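Local coordinates for 4-amino-4-deoxy-L-arabinose transferase or related glycosyltransferases of PMT family (Cupriavidus metallidurans, PDB 5EZM), which probably transfers 4-amino-4-deoxy-L-arabinose from a polyprenyl phosphate carrier to lipid A, as a zinc-containing membrane glycosyltransferase of the GT-C fold, at residues 165-170 and 199-204; 174-179 and 324-329; 329-334 and 353-358; 336-341 and 347-352. All coordinates share one frame; numbering follows the deposited sequence.

Contact 1 of 4, residues 165-170 and 199-204. With DSL (mono-trans, octa-cis decaprenyl-phosphate), chain C.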
# COMPACT_ATOMS: atom_id res chain seq x y z
N ALA A 165 -1.12 5.65 5.38
CA ALA A 165 -0.76 6.95 4.81
C ALA A 165 -1.98 7.86 4.71
O ALA A 165 -1.87 9.08 4.91
CB ALA A 165 -0.12 6.76 3.44
N GLY A 166 -3.15 7.29 4.41
CA GLY A 166 -4.34 8.11 4.31
C GLY A 166 -4.84 8.57 5.66
O GLY A 166 -5.21 9.74 5.83
N VAL A 167 -4.86 7.67 6.64
CA VAL A 167 -5.33 8.08 7.96
C VAL A 167 -4.34 9.05 8.61
O VAL A 167 -4.75 10.01 9.28
CB VAL A 167 -5.60 6.85 8.85
CG1 VAL A 167 -6.75 6.04 8.28
CG2 VAL A 167 -4.37 5.98 8.96
N MET A 168 -3.04 8.84 8.40
CA MET A 168 -2.07 9.79 8.94
C MET A 168 -2.13 11.12 8.19
O MET A 168 -1.88 12.17 8.79
CB MET A 168 -0.66 9.19 8.89
CG MET A 168 -0.42 8.11 9.93
SD MET A 168 1.31 7.66 10.12
CE MET A 168 1.99 9.20 10.74
N SER A 169 -2.45 11.08 6.90
CA SER A 169 -2.73 12.33 6.19
C SER A 169 -3.93 13.04 6.80
O SER A 169 -3.99 14.28 6.78
CB SER A 169 -2.97 12.06 4.70
OG SER A 169 -4.25 11.51 4.49
N CYS A 170 -4.89 12.28 7.34
CA CYS A 170 -5.95 12.91 8.11
C CYS A 170 -5.42 13.50 9.42
O CYS A 170 -5.90 14.54 9.87
CB CYS A 170 -7.07 11.91 8.39
SG CYS A 170 -8.17 11.63 6.99
N MET A 199 -5.48 9.57 14.64
CA MET A 199 -4.36 8.85 15.24
C MET A 199 -4.81 7.51 15.80
O MET A 199 -4.08 6.51 15.70
CB MET A 199 -3.71 9.70 16.34
CG MET A 199 -2.74 10.75 15.80
SD MET A 199 -1.80 11.58 17.09
CE MET A 199 -3.09 12.57 17.84
N GLY A 200 -6.00 7.46 16.39
CA GLY A 200 -6.52 6.19 16.88
C GLY A 200 -6.71 5.18 15.76
O GLY A 200 -6.28 4.02 15.87
N VAL A 201 -7.35 5.60 14.67
CA VAL A 201 -7.52 4.72 13.52
C VAL A 201 -6.16 4.24 13.01
O VAL A 201 -6.00 3.07 12.65
CB VAL A 201 -8.32 5.42 12.41
CG1 VAL A 201 -8.49 4.50 11.21
CG2 VAL A 201 -9.68 5.87 12.94
N ALA A 202 -5.17 5.14 12.99
CA ALA A 202 -3.84 4.76 12.53
C ALA A 202 -3.23 3.69 13.42
O ALA A 202 -2.59 2.75 12.94
CB ALA A 202 -2.94 5.99 12.46
N ILE A 203 -3.40 3.83 14.74
CA ILE A 203 -2.91 2.80 15.66
C ILE A 203 -3.61 1.48 15.38
O ILE A 203 -2.98 0.42 15.37
CB ILE A 203 -3.10 3.25 17.12
CG1 ILE A 203 -2.26 4.50 17.40
CG2 ILE A 203 -2.73 2.12 18.07
CD1 ILE A 203 -2.38 5.02 18.83
N LEU A 204 -4.92 1.52 15.13
CA LEU A 204 -5.65 0.32 14.73
C LEU A 204 -5.30 -0.14 13.32
O LEU A 204 -5.81 -1.18 12.89
CB LEU A 204 -7.16 0.56 14.83
CG LEU A 204 -7.72 0.65 16.25
CD1 LEU A 204 -9.21 0.96 16.22
CD2 LEU A 204 -7.46 -0.65 17.00
C21 DSL C . 2.37 16.91 13.39
C22 DSL C . 1.02 16.48 13.92
C23 DSL C . -0.12 16.18 12.94
C24 DSL C . 0.82 16.37 15.24
C25 DSL C . -0.56 15.93 15.79
C26 DSL C . -0.32 14.87 16.90
C27 DSL C . -0.99 15.34 18.24
C28 DSL C . -2.19 16.32 18.20
C29 DSL C . -0.52 14.89 19.42
C30 DSL C . 0.68 13.90 19.45
C31 DSL C . 1.47 14.07 20.79
C32 DSL C . 1.64 12.67 21.49
C33 DSL C . 0.48 12.08 22.31
C34 DSL C . 2.80 11.99 21.38

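Contact 2 of 4, residues 174-179 and 324-329. With DSL (mono-trans, octa-cis decaprenyl-phosphate), chain C.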
# COMPACT_ATOMS: atom_id res chain seq x y z
N PHE A 174 -5.99 17.42 9.64
CA PHE A 174 -6.86 17.87 10.73
C PHE A 174 -6.09 18.75 11.71
O PHE A 174 -6.63 19.74 12.22
CB PHE A 174 -7.49 16.68 11.45
CG PHE A 174 -8.42 15.87 10.59
CD1 PHE A 174 -8.95 16.41 9.42
CD2 PHE A 174 -8.77 14.58 10.95
CE1 PHE A 174 -9.80 15.66 8.63
CE2 PHE A 174 -9.63 13.84 10.16
CZ PHE A 174 -10.14 14.38 9.00
N MET A 175 -4.82 18.42 11.97
CA MET A 175 -4.00 19.27 12.82
C MET A 175 -3.84 20.66 12.21
O MET A 175 -3.92 21.67 12.92
CB MET A 175 -2.64 18.63 13.06
CG MET A 175 -1.64 19.52 13.78
SD MET A 175 -2.16 20.01 15.43
CE MET A 175 -0.68 20.81 16.03
N LEU A 176 -3.62 20.73 10.89
CA LEU A 176 -3.49 22.04 10.25
C LEU A 176 -4.80 22.81 10.27
O LEU A 176 -4.81 24.03 10.49
CB LEU A 176 -2.98 21.88 8.82
CG LEU A 176 -1.60 21.24 8.65
CD1 LEU A 176 -1.17 21.26 7.19
CD2 LEU A 176 -0.57 21.94 9.52
N MET A 177 -5.92 22.12 10.04
CA MET A 177 -7.22 22.79 10.08
C MET A 177 -7.52 23.34 11.47
O MET A 177 -8.07 24.44 11.61
CB MET A 177 -8.33 21.83 9.65
CG MET A 177 -8.25 21.35 8.21
SD MET A 177 -8.54 22.66 7.00
CE MET A 177 -10.18 23.20 7.46
N GLY A 178 -7.15 22.59 12.51
CA GLY A 178 -7.45 23.02 13.87
C GLY A 178 -6.59 24.16 14.38
O GLY A 178 -6.96 24.81 15.36
N GLN A 179 -5.46 24.42 13.73
CA GLN A 179 -4.55 25.47 14.16
C GLN A 179 -4.68 26.74 13.32
O GLN A 179 -3.81 27.61 13.41
CB GLN A 179 -3.11 24.97 14.14
CG GLN A 179 -2.85 23.81 15.09
CD GLN A 179 -3.23 24.14 16.52
OE1 GLN A 179 -2.94 25.23 17.01
NE2 GLN A 179 -3.88 23.20 17.19
N ALA A 324 3.31 25.26 6.45
CA ALA A 324 4.29 24.68 5.54
C ALA A 324 5.48 24.10 6.31
O ALA A 324 5.99 23.03 5.96
CB ALA A 324 4.76 25.72 4.53
N LEU A 325 5.92 24.80 7.36
CA LEU A 325 6.98 24.26 8.21
C LEU A 325 6.54 22.96 8.88
O LEU A 325 7.34 22.04 9.06
CB LEU A 325 7.39 25.30 9.25
CG LEU A 325 8.38 24.86 10.34
CD1 LEU A 325 9.72 24.48 9.73
CD2 LEU A 325 8.56 25.96 11.37
N MET A 326 5.25 22.87 9.25
CA MET A 326 4.76 21.64 9.85
C MET A 326 4.78 20.48 8.86
O MET A 326 5.14 19.35 9.21
CB MET A 326 3.34 21.85 10.40
CG MET A 326 2.73 20.60 11.01
SD MET A 326 3.53 20.13 12.56
CE MET A 326 3.00 21.46 13.64
N ALA A 327 4.39 20.74 7.61
CA ALA A 327 4.45 19.70 6.59
C ALA A 327 5.90 19.28 6.31
O ALA A 327 6.19 18.09 6.16
CB ALA A 327 3.77 20.17 5.31
N GLY A 328 6.81 20.26 6.26
CA GLY A 328 8.20 19.93 6.01
C GLY A 328 8.83 19.13 7.13
O GLY A 328 9.58 18.18 6.87
N ILE A 329 8.53 19.49 8.38
CA ILE A 329 9.03 18.70 9.50
C ILE A 329 8.37 17.32 9.52
O ILE A 329 8.99 16.34 9.93
CB ILE A 329 8.81 19.46 10.82
CG1 ILE A 329 9.67 20.73 10.84
CG2 ILE A 329 9.13 18.59 12.02
CD1 ILE A 329 9.51 21.56 12.09
C21 DSL C . 2.37 16.91 13.39
C22 DSL C . 1.02 16.48 13.92
C23 DSL C . -0.12 16.18 12.94
C24 DSL C . 0.82 16.37 15.24
C25 DSL C . -0.56 15.93 15.79
C26 DSL C . -0.32 14.87 16.90
C27 DSL C . -0.99 15.34 18.24
C28 DSL C . -2.19 16.32 18.20
C29 DSL C . -0.52 14.89 19.42
C30 DSL C . 0.68 13.90 19.45
C31 DSL C . 1.47 14.07 20.79
C32 DSL C . 1.64 12.67 21.49
C33 DSL C . 0.48 12.08 22.31
C34 DSL C . 2.80 11.99 21.38

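Contact 3 of 4, residues 329-334 and 353-358. With DSL (mono-trans, octa-cis decaprenyl-phosphate), chain C.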
# COMPACT_ATOMS: atom_id res chain seq x y z
N ILE A 329 8.53 19.49 8.38
CA ILE A 329 9.03 18.70 9.50
C ILE A 329 8.37 17.32 9.52
O ILE A 329 8.99 16.34 9.93
CB ILE A 329 8.81 19.46 10.82
CG1 ILE A 329 9.67 20.73 10.84
CG2 ILE A 329 9.13 18.59 12.02
CD1 ILE A 329 9.51 21.56 12.09
N TRP A 330 7.12 17.23 9.06
CA TRP A 330 6.48 15.93 8.88
C TRP A 330 7.31 15.05 7.94
O TRP A 330 7.80 13.99 8.33
CB TRP A 330 5.07 16.15 8.34
CG TRP A 330 4.24 14.92 8.15
CD1 TRP A 330 4.24 14.08 7.08
CD2 TRP A 330 3.27 14.40 9.06
NE1 TRP A 330 3.34 13.06 7.26
CE2 TRP A 330 2.73 13.24 8.48
CE3 TRP A 330 2.81 14.79 10.32
CZ2 TRP A 330 1.75 12.47 9.11
CZ3 TRP A 330 1.84 14.03 10.94
CH2 TRP A 330 1.32 12.89 10.34
N ALA A 331 7.50 15.52 6.70
CA ALA A 331 8.20 14.72 5.70
C ALA A 331 9.63 14.41 6.13
O ALA A 331 10.07 13.25 6.06
CB ALA A 331 8.19 15.45 4.36
N ILE A 332 10.37 15.42 6.58
CA ILE A 332 11.78 15.22 6.91
C ILE A 332 11.93 14.32 8.13
O ILE A 332 12.73 13.38 8.13
CB ILE A 332 12.48 16.58 7.13
CG1 ILE A 332 12.46 17.41 5.84
CG2 ILE A 332 13.91 16.36 7.60
CD1 ILE A 332 12.90 18.85 6.04
N ALA A 333 11.16 14.59 9.19
CA ALA A 333 11.27 13.81 10.41
C ALA A 333 10.91 12.35 10.18
O ALA A 333 11.62 11.45 10.62
CB ALA A 333 10.39 14.42 11.50
N ILE A 334 9.80 12.10 9.47
CA ILE A 334 9.42 10.72 9.21
C ILE A 334 10.46 10.04 8.31
O ILE A 334 10.81 8.87 8.51
CB ILE A 334 8.01 10.66 8.60
CG1 ILE A 334 6.98 11.11 9.65
CG2 ILE A 334 7.68 9.27 8.11
CD1 ILE A 334 5.57 11.19 9.13
N ILE A 353 4.32 11.52 1.62
CA ILE A 353 3.89 12.07 0.33
C ILE A 353 2.82 13.14 0.49
O ILE A 353 2.95 14.21 -0.14
CB ILE A 353 3.46 10.94 -0.61
CG1 ILE A 353 4.62 9.97 -0.85
CG2 ILE A 353 2.97 11.51 -1.94
CD1 ILE A 353 5.83 10.61 -1.49
N PRO A 354 1.75 12.95 1.28
CA PRO A 354 0.74 14.02 1.41
C PRO A 354 1.34 15.36 1.82
O PRO A 354 1.03 16.38 1.19
CB PRO A 354 -0.22 13.47 2.47
CG PRO A 354 -0.09 12.01 2.37
CD PRO A 354 1.35 11.75 2.05
N ALA A 355 2.19 15.37 2.84
CA ALA A 355 2.85 16.60 3.25
C ALA A 355 3.60 17.23 2.08
O ALA A 355 3.43 18.42 1.79
CB ALA A 355 3.80 16.32 4.42
N LEU A 356 4.42 16.43 1.39
CA LEU A 356 5.08 16.90 0.18
C LEU A 356 4.07 17.51 -0.78
O LEU A 356 4.30 18.60 -1.33
CB LEU A 356 5.83 15.75 -0.49
CG LEU A 356 7.02 15.18 0.29
CD1 LEU A 356 7.64 14.03 -0.48
CD2 LEU A 356 8.04 16.26 0.59
N GLY A 357 2.94 16.83 -0.98
CA GLY A 357 1.88 17.39 -1.80
C GLY A 357 1.54 18.81 -1.42
O GLY A 357 1.57 19.72 -2.26
N ILE A 358 1.26 19.04 -0.13
CA ILE A 358 0.98 20.39 0.35
C ILE A 358 2.10 21.33 -0.08
O ILE A 358 1.85 22.37 -0.70
CB ILE A 358 0.81 20.39 1.88
CG1 ILE A 358 -0.35 19.48 2.29
CG2 ILE A 358 0.59 21.81 2.39
CD1 ILE A 358 -0.60 19.46 3.78
C21 DSL C . 2.37 16.91 13.39
C22 DSL C . 1.02 16.48 13.92
C23 DSL C . -0.12 16.18 12.94
C24 DSL C . 0.82 16.37 15.24
C25 DSL C . -0.56 15.93 15.79
C26 DSL C . -0.32 14.87 16.90
C27 DSL C . -0.99 15.34 18.24
C28 DSL C . -2.19 16.32 18.20
C29 DSL C . -0.52 14.89 19.42
C30 DSL C . 0.68 13.90 19.45
C31 DSL C . 1.47 14.07 20.79
C32 DSL C . 1.64 12.67 21.49
C33 DSL C . 0.48 12.08 22.31
C34 DSL C . 2.80 11.99 21.38

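Contact 4 of 4, residues 336-341 and 347-352. With MPG ([(Z)-octadec-9-enyl] (2R)-2,3-bis(oxidanyl)propanoate), chain B; MPG ([(Z)-octadec-9-enyl] (2R)-2,3-bis(oxidanyl)propanoate), chain D; MPG ([(Z)-octadec-9-enyl] (2R)-2,3-bis(oxidanyl)propanoate), chain Z.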
# COMPACT_ATOMS: atom_id res chain seq x y z
N VAL A 336 13.76 10.67 8.07
CA VAL A 336 14.96 10.29 8.81
C VAL A 336 14.64 9.24 9.86
O VAL A 336 15.52 8.46 10.25
CB VAL A 336 15.63 11.53 9.44
CG1 VAL A 336 15.90 12.58 8.39
CG2 VAL A 336 14.78 12.08 10.57
N PHE A 337 13.39 9.18 10.33
CA PHE A 337 13.03 8.14 11.28
C PHE A 337 13.12 6.76 10.64
O PHE A 337 13.75 5.85 11.19
CB PHE A 337 11.62 8.37 11.83
CG PHE A 337 11.08 7.21 12.62
CD1 PHE A 337 11.47 7.01 13.93
CD2 PHE A 337 10.20 6.31 12.04
CE1 PHE A 337 10.98 5.94 14.66
CE2 PHE A 337 9.71 5.24 12.76
CZ PHE A 337 10.10 5.05 14.07
N PHE A 338 12.49 6.59 9.47
CA PHE A 338 12.57 5.29 8.81
C PHE A 338 13.94 5.05 8.19
O PHE A 338 14.31 3.89 7.97
CB PHE A 338 11.47 5.17 7.76
CG PHE A 338 10.10 5.03 8.36
CD1 PHE A 338 9.79 3.95 9.16
CD2 PHE A 338 9.12 5.98 8.12
CE1 PHE A 338 8.54 3.81 9.72
CE2 PHE A 338 7.86 5.85 8.67
CZ PHE A 338 7.57 4.76 9.47
N SER A 339 14.70 6.11 7.92
CA SER A 339 16.02 5.95 7.31
C SER A 339 17.06 5.45 8.31
O SER A 339 18.07 4.87 7.89
CB SER A 339 16.49 7.27 6.70
OG SER A 339 15.74 7.56 5.53
N ILE A 340 16.83 5.64 9.61
CA ILE A 340 17.74 5.14 10.64
C ILE A 340 17.20 3.90 11.33
O ILE A 340 17.81 3.42 12.29
CB ILE A 340 18.07 6.22 11.68
CG1 ILE A 340 16.82 6.58 12.49
CG2 ILE A 340 18.65 7.46 11.00
CD1 ILE A 340 17.03 7.72 13.46
N SER A 341 16.06 3.38 10.88
CA SER A 341 15.49 2.17 11.47
C SER A 341 16.17 0.93 10.89
O SER A 341 16.67 0.94 9.76
CB SER A 341 13.99 2.11 11.21
OG SER A 341 13.44 0.88 11.63
N GLY A 347 7.15 0.94 1.49
CA GLY A 347 5.90 1.51 1.95
C GLY A 347 6.01 2.35 3.21
O GLY A 347 5.21 3.27 3.40
N TYR A 348 7.01 2.07 4.06
CA TYR A 348 7.21 2.86 5.27
C TYR A 348 7.22 4.35 4.97
O TYR A 348 6.73 5.16 5.76
CB TYR A 348 8.51 2.46 5.97
CG TYR A 348 8.51 1.10 6.62
CD1 TYR A 348 7.38 0.30 6.62
CD2 TYR A 348 9.66 0.61 7.24
CE1 TYR A 348 7.38 -0.95 7.21
CE2 TYR A 348 9.67 -0.64 7.84
CZ TYR A 348 8.53 -1.41 7.82
OH TYR A 348 8.53 -2.66 8.41
N ILE A 349 7.78 4.73 3.81
CA ILE A 349 8.00 6.14 3.52
C ILE A 349 6.77 6.81 2.91
O ILE A 349 6.77 8.04 2.75
CB ILE A 349 9.23 6.32 2.62
CG1 ILE A 349 9.93 7.64 2.94
CG2 ILE A 349 8.85 6.28 1.15
CD1 ILE A 349 10.22 7.81 4.41
N VAL A 350 5.72 6.05 2.59
CA VAL A 350 4.56 6.64 1.91
C VAL A 350 3.92 7.77 2.70
O VAL A 350 3.53 8.78 2.09
CB VAL A 350 3.56 5.54 1.52
CG1 VAL A 350 2.33 6.15 0.88
CG2 VAL A 350 4.21 4.55 0.56
N PRO A 351 3.76 7.70 4.04
CA PRO A 351 3.10 8.81 4.76
C PRO A 351 3.73 10.19 4.56
O PRO A 351 3.09 11.18 4.94
CB PRO A 351 3.19 8.37 6.22
CG PRO A 351 3.15 6.91 6.16
CD PRO A 351 3.93 6.53 4.92
N VAL A 352 4.93 10.30 4.00
CA VAL A 352 5.49 11.63 3.77
C VAL A 352 4.92 12.29 2.53
O VAL A 352 5.01 13.52 2.39
CB VAL A 352 7.03 11.60 3.67
CG1 VAL A 352 7.62 10.75 4.78
CG2 VAL A 352 7.48 11.11 2.30
C2 MPG B . 20.47 1.65 15.87
C3 MPG B . 19.17 2.44 15.82
C4 MPG B . 17.96 1.53 15.99
C5 MPG B . 16.65 2.16 15.51
C6 MPG B . 15.59 1.09 15.23
C7 MPG B . 14.14 1.60 15.40
C8 MPG B . 13.15 0.41 15.49
C9 MPG B . 11.83 0.78 16.21
C10 MPG B . 11.35 -0.37 17.13
C11 MPG B . 10.32 -1.28 16.43
C12 MPG B . 9.06 -1.56 17.31
C1 MPG B . 21.69 2.53 16.16
C2 MPG D . 7.09 2.58 18.17
C3 MPG D . 7.87 2.68 16.87
C4 MPG D . 7.60 1.50 15.94
C5 MPG D . 8.17 1.71 14.53
C6 MPG D . 7.69 0.62 13.56
C7 MPG D . 7.54 1.15 12.12
C8 MPG D . 6.53 0.31 11.29
C9 MPG D . 5.79 1.15 10.22
C1 MPG D . 7.54 3.60 19.22
C2 MPG Z . 15.51 14.24 13.45
C3 MPG Z . 14.53 15.21 12.79
C4 MPG Z . 15.26 16.33 12.05
C5 MPG Z . 14.30 17.45 11.61
C6 MPG Z . 15.00 18.59 10.85
C7 MPG Z . 14.02 19.72 10.49
C8 MPG Z . 14.70 20.92 9.79
C9 MPG Z . 13.79 22.18 9.79
C10 MPG Z . 14.42 23.38 9.03
C11 MPG Z . 13.73 24.72 9.35
C12 MPG Z . 13.88 25.77 8.20
C1 MPG Z . 14.79 13.10 14.18

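Contact 1 of 4, residues 165-170 and 199-204
The carbonyl O of V201 accepts a hydrogen bond from OG1 of T205, while the side chain of V201 packs on V167 of the other helix. Within the helices the usual i to i+4 bonds run, such as I203 N to M199 O at 2.9 Å. L204 also has a backbone bond with F91. Segments 165-170 and 199-204 belong to helices 160-178 and 185-206, which run nearly antiparallel here. Their axes come within 8.6 Å at an angle of 160°.

V167 divides its two methyls between two partners. CG1 meets V201 CG1 at 3.7 Å, and the two side chains cross at about a right angle. CG2 lies against A202, 3.8 Å from its CB and just as near its CA. CG1 of V167 stands anti to the carbonyl carbon (chi1 -66°), which leaves CG2 to face A202. M168 adds a looser touch, with its CG 4.2 Å from A202 CB. The small A202 lets the backbones come close, so that its CA is 5.8 Å from V167 CA. CB of M199 points away from 165-170, and this side chain turns to the decaprenyl phosphate instead. Its CE is 3.5 Å from DSL C27. A bound monoolein-like lipid touches both V167 and V201.

Between these segments cohesion probably rests on close apolar packing, consistent with a helix pair in a membrane domain.

Contact 2 of 4, residues 174-179 and 324-329
L176 and M326 join two membrane helices of this GT-C fold, 160-178 and 323-339, beside the decaprenyl phosphate pocket. The backbones stay well apart, with 8.3 Å between L176 CA and M326 CA, so long side chains fill the interval. L176 has CG anti to the carbonyl carbon. CD1 continues the line of the chain (chi2 -175°), and the other methyl, CD2, branches toward M326, 3.9 Å from its CG. The two side chains slide past each other in opposite directions.

M326 leaves its helix with CG anti to the backbone N. The bend at chi2 (70°) sets its sulfur against the lipid, with SD 3.5 Å from DSL C21. A second bend, at chi3, directs the methyl CE. M175 also starts with CG anti to its N, but it bends at chi2 (62°) and runs straight after that. Its CB lies 3.5 Å from DSL C23, so the root of the side chain meets the prenyl chain while the far end reaches for M326.

F321 touches both L176 and M326 from a nearby loop. Y221 of helix 209-224 also packs on M326. The two methionines thus form part of the wall of the lipid pocket. Their terminal methyls only just meet, with M175 CE 4.4 Å from M326 CE.

Contact 3 of 4, residues 329-334 and 353-358
W330 and A331 of helix 323-339 pack on A355 and L356 of helix 352-365. The two segments are antiparallel but tilted, with an angle of 144° and a closest axis approach of 8.5 Å.

A355 CB sits by the five-membered part of the indole, 3.5 Å from W330 CD1, and approaches the ring obliquely. A331 and A355 are small and allow a near approach, with 6.2 Å between A331 CA and A355 CA. L356 leaves its backbone at the flank of the contact and then reaches in, placing CD2 3.9 Å from A331 CB.

The indole has further contacts of its own. CG of W330 is anti to the backbone N (chi1 -177°), which swings the ring between A355 and the decaprenyl phosphate. I334 CD1 lies 3.4 Å above the plane of the W330 ring, offset toward its rim. DSL C21 meets the edge in the ring plane. DSL C23 comes in obliquely, 3.5 Å from W330 CZ3.

A hydrogen bond from W330 NE1 to P351 O, just before helix 352-365, helps to fix the turn of the ring. Replacing W330 by a leucine would probably leave P351 O without this donor and strip the prenyl chain of the indole edge it rests on.

W330 thereby lines the decaprenyl phosphate pocket, at the packing of two successive antiparallel helices of the GT-C membrane domain. Helix 160-178 also packs here, with M168 and L172 on W330 and L172 on A355. Helix 209-224 adds V217 to the indole, and helix 149-155 packs on I353 and P354.

Contact 4 of 4, residues 336-341 and 347-352
F338, near the end of helix 323-339, lays its ring between Y348 of the following loop and its own neighbour F337. Its CB points toward 347-352, and CG stands anti to the carbonyl carbon (chi1 -71°). From there one face of the ring lies against Y348 CB. CG and CD1 meet this atom, which makes a CH-pi contact 3.8 Å from the F338 ring centroid and 14° off the normal. On the other face F337 CD2 sits over the ring centre. CD2 of F338 lies 4.3 Å from I349 CD1. CE2 of F338 comes next to the backbone, 3.2 Å from Y348 O. CE1 lies 3.7 Å from MPG C7 (chain D), which meets the F338 ring at its edge. CZ, at the tip, is also near Y348 O.

The F338 and Y348 rings are oblique, with planes at 35°. C9 of the same lipid lies over one face of the Y348 ring, toward its rim, 4.0 Å from Y348 CE1. With alanine in place of F338, a gap would probably open between F337 and Y348, and the lipid chain would lose the ring edge it touches.

The Y348 side chain lies about 7 Å from that of the zinc ligand H270. F337, F338 and Y348 thus line a pocket for a bound MPG lipid beside the zinc site of the GT-C membrane domain.

From the N terminus, helix 160-178 comes first. Contact 1 closes the short connection from it to helix 185-206. Contact 2 starts further along the same helix, inside the loop of contact 1, and ends far beyond it on helix 323-339, so the two cross. Contacts 3 and 4 come later in the chain than contact 1. Contact 3 begins at I329, where contact 2 ends, and pairs helix 323-339 with helix 352-365. Contact 4 is nested within that loop and folds the connecting segment back on the helix end. Contacts 2, 3 and 4 all use helix 323-339. Contacts 1, 2 and 3 all touch the decaprenyl phosphate, which lies against helices 160-178, 185-206 and 323-339.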